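Local coordinates for coiled-coil quantitatively-enriched protein 1 (Schizosaccharomyces pombe, PDB 7CUJ) that links telomeres to the meiotic centrosome, supports telomere clustering in meiotic prophase, and is required for telomere length regulation and chromosome segregation, at residues 99-104 with 187-192; 11-16 with 210-215. All coordinates share one frame; numbering follows the deposited sequence.

Interaction 1: 99-104 with 187-192; sequences ENSSKF and IFYDIE
Lys103 lies across one face of the Tyr189 ring and bonds to that residue's backbone carbonyl. The Lys103 chain is extended beyond CG, and Lys103 CD sits over the Tyr189 ring toward the rim, 3.9 Å from its centroid, a CH-pi contact. Lys103 NZ donates to Tyr189 O at 2.8 Å, in the carbonyl plane, and makes an off-centre cation-pi contact with the ring. A salt bridge to Glu218 gives the buried ammonium a second partner. Replacing Lys103 by an alanine would strip the ring face of the methylene at CD and would probably leave Tyr189 O and Glu218 without their cationic mate.

Tyr189 CG is anti to the backbone N (chi1 180°), and the ring reaches the start of helix 102-112. There the phenol oxygen lies at the edge of the Phe104 ring, in its plane, with Tyr189 OH 3.1 Å from Phe104 CE1. The rings meet rim to rim, planes at 84°. The Tyr189 hydroxyl is hydrogen-bonded to the carbonyl of Lys65. Ser101 N-caps the helix through weak bonds from Lys103 N and Phe104 N. The contact joins helix 102-112 to the turn between strand 184-188 and helix 191-200, and Lys103 also packs against His213 of strand 208-213.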
ATOM      1  N   GLU A  99       3.099  -5.579  32.231  1.00 72.80           N
ATOM      2  CA  GLU A  99       3.832  -6.659  31.587  1.00 77.26           C
ATOM      3  C   GLU A  99       4.536  -6.148  30.330  1.00 73.58           C
ATOM      4  O   GLU A  99       5.660  -6.557  30.040  1.00 76.56           O
ATOM      5  CB  GLU A  99       2.873  -7.806  31.259  1.00 83.62           C
ATOM      6  CG  GLU A  99       3.538  -9.004  30.601  1.00 90.24           C
ATOM      7  CD  GLU A  99       2.661 -10.240  30.484  1.00 97.70           C
ATOM      8  OE1 GLU A  99       1.424 -10.089  30.403  1.00103.22           O
ATOM      9  OE2 GLU A  99       3.221 -11.356  30.481  1.00103.42           O
ATOM     10  N   ASN A 100       3.869  -5.246  29.597  1.00 66.63           N
ATOM     11  CA  ASN A 100       4.325  -4.847  28.274  1.00 59.76           C
ATOM     12  C   ASN A 100       4.612  -3.347  28.202  1.00 51.94           C
ATOM     13  O   ASN A 100       4.842  -2.819  27.115  1.00 47.31           O
ATOM     14  CB  ASN A 100       3.344  -5.286  27.182  1.00 62.69           C
ATOM     15  CG  ASN A 100       3.446  -6.761  26.851  1.00 64.64           C
ATOM     16  OD1 ASN A 100       4.437  -7.208  26.280  1.00 66.17           O
ATOM     17  ND2 ASN A 100       2.423  -7.522  27.201  1.00 67.60           N
ATOM     18  N   SER A 101       4.611  -2.664  29.354  1.00 49.65           N
ATOM     19  CA  SER A 101       4.901  -1.237  29.382  1.00 44.66           C
ATOM     20  C   SER A 101       6.006  -0.926  30.388  1.00 42.82           C
ATOM     21  O   SER A 101       5.822  -1.095  31.591  1.00 45.98           O
ATOM     22  CB  SER A 101       3.667  -0.416  29.655  1.00 42.92           C
ATOM     23  OG  SER A 101       3.992   0.964  29.743  1.00 39.53           O
ATOM     24  N   SER A 102       7.143  -0.454  29.868  1.00 40.03           N
ATOM     25  CA  SER A 102       8.254   0.033  30.669  1.00 39.72           C
ATOM     26  C   SER A 102       7.833   1.268  31.457  1.00 37.23           C
ATOM     27  O   SER A 102       8.469   1.612  32.448  1.00 38.93           O
ATOM     28  CB  SER A 102       9.436   0.359  29.799  1.00 39.96           C
ATOM     29  OG  SER A 102      10.236  -0.788  29.576  1.00 45.12           O
ATOM     30  N   LYS A 103       6.779   1.944  30.987  1.00 34.92           N
ATOM     31  CA  LYS A 103       6.325   3.184  31.595  1.00 34.64           C
ATOM     32  C   LYS A 103       5.588   2.887  32.900  1.00 37.32           C
ATOM     33  O   LYS A 103       5.852   3.521  33.918  1.00 37.80           O
ATOM     34  CB  LYS A 103       5.469   3.980  30.607  1.00 30.89           C
ATOM     35  CG  LYS A 103       6.252   4.635  29.481  1.00 28.61           C
ATOM     36  CD  LYS A 103       5.403   5.477  28.563  1.00 28.25           C
ATOM     37  CE  LYS A 103       6.237   6.197  27.525  1.00 26.80           C
ATOM     38  NZ  LYS A 103       5.386   6.958  26.581  1.00 26.28           N
ATOM     39  N   PHE A 104       4.663   1.920  32.849  1.00 39.02           N
ATOM     40  CA  PHE A 104       3.941   1.464  34.025  1.00 40.48           C
ATOM     41  C   PHE A 104       4.927   0.946  35.072  1.00 43.57           C
ATOM     42  O   PHE A 104       4.832   1.314  36.244  1.00 45.63           O
ATOM     43  CB  PHE A 104       2.908   0.399  33.645  1.00 40.75           C
ATOM     44  CG  PHE A 104       1.545   0.929  33.278  1.00 39.77           C
ATOM     45  CD1 PHE A 104       1.388   1.838  32.241  1.00 37.57           C
ATOM     46  CD2 PHE A 104       0.411   0.502  33.957  1.00 41.74           C
ATOM     47  CE1 PHE A 104       0.131   2.320  31.904  1.00 38.03           C
ATOM     48  CE2 PHE A 104      -0.846   0.982  33.616  1.00 42.01           C
ATOM     49  CZ  PHE A 104      -0.985   1.890  32.590  1.00 40.06           C
ATOM     50  N   ILE A 187       5.236  14.956  35.413  1.00 42.55           N
ATOM     51  CA  ILE A 187       5.615  13.837  34.562  1.00 39.17           C
ATOM     52  C   ILE A 187       4.677  13.789  33.358  1.00 36.92           C
ATOM     53  O   ILE A 187       3.456  13.815  33.506  1.00 35.51           O
ATOM     54  CB  ILE A 187       5.593  12.501  35.336  1.00 38.47           C
ATOM     55  CG1 ILE A 187       6.429  12.558  36.617  1.00 39.60           C
ATOM     56  CG2 ILE A 187       6.026  11.352  34.436  1.00 35.99           C
ATOM     57  CD1 ILE A 187       6.027  11.536  37.655  1.00 40.35           C
ATOM     58  N   PHE A 188       5.269  13.702  32.164  1.00 35.54           N
ATOM     59  CA  PHE A 188       4.514  13.434  30.953  1.00 34.55           C
ATOM     60  C   PHE A 188       4.639  11.955  30.612  1.00 31.62           C
ATOM     61  O   PHE A 188       5.729  11.478  30.296  1.00 31.60           O
ATOM     62  CB  PHE A 188       4.975  14.346  29.816  1.00 35.28           C
ATOM     63  CG  PHE A 188       4.528  15.773  29.996  1.00 39.06           C
ATOM     64  CD1 PHE A 188       3.318  16.206  29.473  1.00 40.40           C
ATOM     65  CD2 PHE A 188       5.289  16.668  30.733  1.00 40.81           C
ATOM     66  CE1 PHE A 188       2.895  17.513  29.657  1.00 43.58           C
ATOM     67  CE2 PHE A 188       4.865  17.974  30.918  1.00 43.17           C
ATOM     68  CZ  PHE A 188       3.669  18.394  30.379  1.00 44.39           C
ATOM     69  N   TYR A 189       3.510  11.241  30.707  1.00 30.45           N
ATOM     70  CA  TYR A 189       3.483   9.821  30.398  1.00 28.47           C
ATOM     71  C   TYR A 189       3.867   9.607  28.934  1.00 26.70           C
ATOM     72  O   TYR A 189       4.516   8.618  28.603  1.00 24.15           O
ATOM     73  CB  TYR A 189       2.123   9.203  30.741  1.00 28.29           C
ATOM     74  CG  TYR A 189       2.021   7.728  30.436  1.00 27.88           C
ATOM     75  CD1 TYR A 189       2.360   6.778  31.388  1.00 28.14           C
ATOM     76  CD2 TYR A 189       1.600   7.279  29.192  1.00 26.32           C
ATOM     77  CE1 TYR A 189       2.277   5.421  31.115  1.00 27.90           C
ATOM     78  CE2 TYR A 189       1.509   5.926  28.903  1.00 25.38           C
ATOM     79  CZ  TYR A 189       1.851   4.995  29.868  1.00 26.78           C
ATOM     80  OH  TYR A 189       1.764   3.662  29.594  1.00 27.08           O
ATOM     81  N   ASP A 190       3.468  10.551  28.074  1.00 26.97           N
ATOM     82  CA  ASP A 190       3.640  10.418  26.636  1.00 26.63           C
ATOM     83  C   ASP A 190       3.862  11.791  26.005  1.00 27.62           C
ATOM     84  O   ASP A 190       3.464  12.812  26.566  1.00 27.33           O
ATOM     85  CB  ASP A 190       2.460   9.675  25.999  1.00 26.95           C
ATOM     86  CG  ASP A 190       1.125  10.364  26.219  1.00 28.84           C
ATOM     87  OD1 ASP A 190       0.867  11.385  25.541  1.00 29.50           O
ATOM     88  OD2 ASP A 190       0.360   9.886  27.079  1.00 31.69           O
ATOM     89  N   ILE A 191       4.489  11.782  24.822  1.00 27.71           N
ATOM     90  CA  ILE A 191       4.898  12.984  24.115  1.00 30.08           C
ATOM     91  C   ILE A 191       3.674  13.701  23.550  1.00 31.02           C
ATOM     92  O   ILE A 191       3.663  14.928  23.492  1.00 33.00           O
ATOM     93  CB  ILE A 191       5.956  12.656  23.040  1.00 30.90           C
ATOM     94  CG1 ILE A 191       7.350  12.489  23.654  1.00 33.20           C
ATOM     95  CG2 ILE A 191       5.958  13.674  21.907  1.00 31.32           C
ATOM     96  CD1 ILE A 191       7.886  13.727  24.349  1.00 35.93           C
ATOM     97  N   GLU A 192       2.650  12.936  23.144  1.00 31.47           N
ATOM     98  CA  GLU A 192       1.404  13.522  22.670  1.00 33.52           C
ATOM     99  C   GLU A 192       0.872  14.500  23.718  1.00 34.98           C
ATOM    100  O   GLU A 192       0.475  15.615  23.381  1.00 37.34           O
ATOM    101  CB  GLU A 192       0.379  12.440  22.319  1.00 32.76           C
ATOM    102  CG  GLU A 192      -0.861  12.985  21.626  1.00 36.00           C
ATOM    103  CD  GLU A 192      -1.941  11.972  21.275  1.00 36.65           C
ATOM    104  OE1 GLU A 192      -1.595  10.871  20.797  1.00 34.59           O
ATOM    105  OE2 GLU A 192      -3.134  12.286  21.481  1.00 39.99           O
TER

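Interaction 2: 11-16 with 210-215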
ATOM      1  N   VAL A  11      13.503  20.649  31.484  1.00 66.59           N
ATOM      2  CA  VAL A  11      12.757  19.540  30.911  1.00 58.60           C
ATOM      3  C   VAL A  11      13.732  18.384  30.695  1.00 52.65           C
ATOM      4  O   VAL A  11      14.666  18.508  29.908  1.00 51.18           O
ATOM      5  CB  VAL A  11      12.089  19.962  29.587  1.00 60.30           C
ATOM      6  CG1 VAL A  11      11.370  18.804  28.907  1.00 58.53           C
ATOM      7  CG2 VAL A  11      11.152  21.147  29.775  1.00 63.03           C
ATOM      8  N   LEU A  12      13.501  17.263  31.393  1.00 49.75           N
ATOM      9  CA  LEU A  12      14.413  16.129  31.356  1.00 47.85           C
ATOM     10  C   LEU A  12      13.708  14.890  30.805  1.00 45.37           C
ATOM     11  O   LEU A  12      12.546  14.638  31.124  1.00 46.14           O
ATOM     12  CB  LEU A  12      14.948  15.865  32.768  1.00 48.39           C
ATOM     13  CG  LEU A  12      15.727  17.010  33.419  1.00 50.46           C
ATOM     14  CD1 LEU A  12      15.977  16.722  34.890  1.00 47.74           C
ATOM     15  CD2 LEU A  12      17.043  17.262  32.693  1.00 50.10           C
ATOM     16  N   ASP A  13      14.445  14.110  30.001  1.00 41.88           N
ATOM     17  CA  ASP A  13      13.915  12.929  29.339  1.00 38.81           C
ATOM     18  C   ASP A  13      14.336  11.662  30.078  1.00 36.22           C
ATOM     19  O   ASP A  13      15.481  11.533  30.501  1.00 37.36           O
ATOM     20  CB  ASP A  13      14.397  12.835  27.891  1.00 41.17           C
ATOM     21  CG  ASP A  13      14.108  14.083  27.078  1.00 43.83           C
ATOM     22  OD1 ASP A  13      13.106  14.762  27.382  1.00 44.01           O
ATOM     23  OD2 ASP A  13      14.894  14.372  26.152  1.00 46.75           O
ATOM     24  N   ILE A  14      13.389  10.726  30.191  1.00 33.00           N
ATOM     25  CA  ILE A  14      13.635   9.392  30.711  1.00 31.40           C
ATOM     26  C   ILE A  14      13.400   8.399  29.575  1.00 30.11           C
ATOM     27  O   ILE A  14      12.259   8.112  29.213  1.00 28.51           O
ATOM     28  CB  ILE A  14      12.740   9.110  31.937  1.00 30.21           C
ATOM     29  CG1 ILE A  14      12.964  10.145  33.044  1.00 31.62           C
ATOM     30  CG2 ILE A  14      12.944   7.688  32.440  1.00 29.42           C
ATOM     31  CD1 ILE A  14      11.875  10.194  34.089  1.00 31.69           C
ATOM     32  N   GLY A  15      14.500   7.902  29.006  1.00 30.96           N
ATOM     33  CA  GLY A  15      14.439   6.917  27.942  1.00 30.07           C
ATOM     34  C   GLY A  15      14.139   5.526  28.490  1.00 31.01           C
ATOM     35  O   GLY A  15      14.924   4.977  29.261  1.00 34.06           O
ATOM     36  N   LEU A  16      12.999   4.969  28.071  1.00 29.67           N
ATOM     37  CA  LEU A  16      12.553   3.657  28.511  1.00 30.67           C
ATOM     38  C   LEU A  16      12.399   2.751  27.294  1.00 30.87           C
ATOM     39  O   LEU A  16      11.872   3.174  26.266  1.00 30.84           O
ATOM     40  CB  LEU A  16      11.213   3.807  29.238  1.00 29.06           C
ATOM     41  CG  LEU A  16      11.256   4.546  30.576  1.00 29.56           C
ATOM     42  CD1 LEU A  16       9.857   4.947  31.012  1.00 28.13           C
ATOM     43  CD2 LEU A  16      11.918   3.692  31.646  1.00 30.72           C
ATOM     44  N   ARG A 210       9.910  13.603  31.254  1.00 38.37           N
ATOM     45  CA  ARG A 210       9.257  13.035  30.084  1.00 34.99           C
ATOM     46  C   ARG A 210       9.620  11.557  29.963  1.00 31.70           C
ATOM     47  O   ARG A 210      10.796  11.207  29.893  1.00 32.00           O
ATOM     48  CB  ARG A 210       9.652  13.789  28.810  1.00 34.95           C
ATOM     49  CG  ARG A 210       9.161  15.228  28.754  1.00 35.98           C
ATOM     50  CD  ARG A 210       9.275  15.796  27.353  1.00 36.57           C
ATOM     51  NE  ARG A 210      10.654  15.897  26.894  1.00 37.79           N
ATOM     52  CZ  ARG A 210      11.019  16.197  25.652  1.00 38.22           C
ATOM     53  NH1 ARG A 210      10.103  16.426  24.728  1.00 38.89           N
ATOM     54  NH2 ARG A 210      12.298  16.268  25.336  1.00 40.14           N
ATOM     55  N   LEU A 211       8.592  10.705  29.958  1.00 29.46           N
ATOM     56  CA  LEU A 211       8.745   9.293  29.651  1.00 27.81           C
ATOM     57  C   LEU A 211       8.700   9.148  28.131  1.00 25.85           C
ATOM     58  O   LEU A 211       7.668   9.401  27.509  1.00 24.78           O
ATOM     59  CB  LEU A 211       7.604   8.516  30.322  1.00 27.43           C
ATOM     60  CG  LEU A 211       7.781   8.137  31.796  1.00 28.01           C
ATOM     61  CD1 LEU A 211       8.596   9.160  32.573  1.00 28.79           C
ATOM     62  CD2 LEU A 211       6.435   7.904  32.462  1.00 26.71           C
ATOM     63  N   ILE A 212       9.845   8.773  27.548  1.00 25.65           N
ATOM     64  CA  ILE A 212       9.998   8.675  26.107  1.00 25.17           C
ATOM     65  C   ILE A 212      10.503   7.276  25.769  1.00 25.14           C
ATOM     66  O   ILE A 212      11.565   6.869  26.233  1.00 26.97           O
ATOM     67  CB  ILE A 212      10.940   9.778  25.580  1.00 26.23           C
ATOM     68  CG1 ILE A 212      10.357  11.174  25.826  1.00 27.01           C
ATOM     69  CG2 ILE A 212      11.255   9.553  24.107  1.00 25.48           C
ATOM     70  CD1 ILE A 212      11.298  12.315  25.506  1.00 28.31           C
ATOM     71  N   HIS A 213       9.730   6.549  24.956  1.00 23.26           N
ATOM     72  CA  HIS A 213      10.121   5.212  24.542  1.00 23.99           C
ATOM     73  C   HIS A 213      11.248   5.286  23.515  1.00 24.46           C
ATOM     74  O   HIS A 213      11.151   6.023  22.534  1.00 23.14           O
ATOM     75  CB  HIS A 213       8.919   4.412  24.026  1.00 23.09           C
ATOM     76  CG  HIS A 213       8.299   3.543  25.066  1.00 23.19           C
ATOM     77  ND1 HIS A 213       6.968   3.647  25.413  1.00 23.46           N
ATOM     78  CD2 HIS A 213       8.819   2.567  25.839  1.00 24.61           C
ATOM     79  CE1 HIS A 213       6.694   2.768  26.356  1.00 24.10           C
ATOM     80  NE2 HIS A 213       7.811   2.091  26.632  1.00 24.75           N
ATOM     81  N   LEU A 214      12.306   4.507  23.764  1.00 25.68           N
ATOM     82  CA  LEU A 214      13.465   4.452  22.889  1.00 26.84           C
ATOM     83  C   LEU A 214      13.060   3.823  21.557  1.00 26.61           C
ATOM     84  O   LEU A 214      12.528   2.711  21.522  1.00 27.05           O
ATOM     85  CB  LEU A 214      14.582   3.647  23.563  1.00 29.34           C
ATOM     86  CG  LEU A 214      15.308   4.331  24.724  1.00 31.24           C
ATOM     87  CD1 LEU A 214      16.027   3.306  25.588  1.00 33.09           C
ATOM     88  CD2 LEU A 214      16.301   5.362  24.214  1.00 32.29           C
ATOM     89  N   GLY A 215      13.304   4.571  20.474  1.00 26.26           N
ATOM     90  CA  GLY A 215      13.117   4.084  19.115  1.00 24.53           C
ATOM     91  C   GLY A 215      11.692   4.283  18.603  1.00 22.14           C
ATOM     92  O   GLY A 215      11.378   3.862  17.493  1.00 21.27           O
TER
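Arg210 bends at chi3 (-65°), which turns NE back toward Asp13, whose CG lies beside its own backbone N (chi1 -54°). The two side chains run side by side, and the guanidinium grips the carboxylate side-on: Arg210 NE and NH2 both donate to Asp13 OD1, each at 2.7 Å. Asp13 OD1 is met nearly along its C-O axis by NE and on its syn side by NH2, while the carboxylate and guanidinium planes stand 47° apart. Ile212 CD1 packs over the centre of one guanidinium face and also touches Asp13, at 3.6 Å from its OD1. Val11 CG1 reaches Arg210 NE obliquely, and Tyr194 adds a cation-pi contact to the arginine.

Beneath these groups the backbones pair as parallel strands, Asp13 opposite Arg210 and Leu16 opposite His213. Strand 11-16 is the outermost strand on this side of the chain's six-stranded parallel sheet, whose strands alternate largely with helices in this alpha/beta domain, one piece of the longer protein. Five backbone bonds join the pair in the parallel pattern: Ile14 and Leu16 on one strand, and Arg210 and Ile212 on the other, each both donate and accept. Ile14 N bonds to Arg210 O at 2.7 Å and Ile212 N to Ile14 O at 3.0 Å. The last of the five reaches beyond His213: Leu16 O accepts from Leu214 N at 2.9 Å.

The sheet face bearing Ile14, Leu16, Leu211 and His213 is apolar apart from the imidazole. Leu211 touches two neighbours there, its CD1 lying 3.8 Å from Ile14 CD1 and its CG 3.9 Å from Leu16 CD1. Helix 102-112 covers this side, Phe106 packing on Ile14 and Lys103 on Leu16, whereas Leu307 lies against Asp13 and Ile212 on the other face.

How the interactions relate
Interactions 1 and 2 meet on neighbouring strands of one sheet: 184-188 leads into the turn of interaction 1, and 208-213 supplies half of interaction 2. A probable hydrogen bond from Leu211 N to Phe188 O connects them, and Lys103 packs on His213. Both involve helix 102-112, as a partner in interaction 1 and as a cover over one face of interaction 2. Every touching residue of interaction 1 is buried, and side chains largely carry it, one lysine and one aromatic ring dominant, though the lysine bonds to a backbone carbonyl. Interaction 2, at a sheet edge and partly buried, rests mainly on backbone bonds, with its carboxylate-guanidinium pair on one face and aliphatic packing on the other.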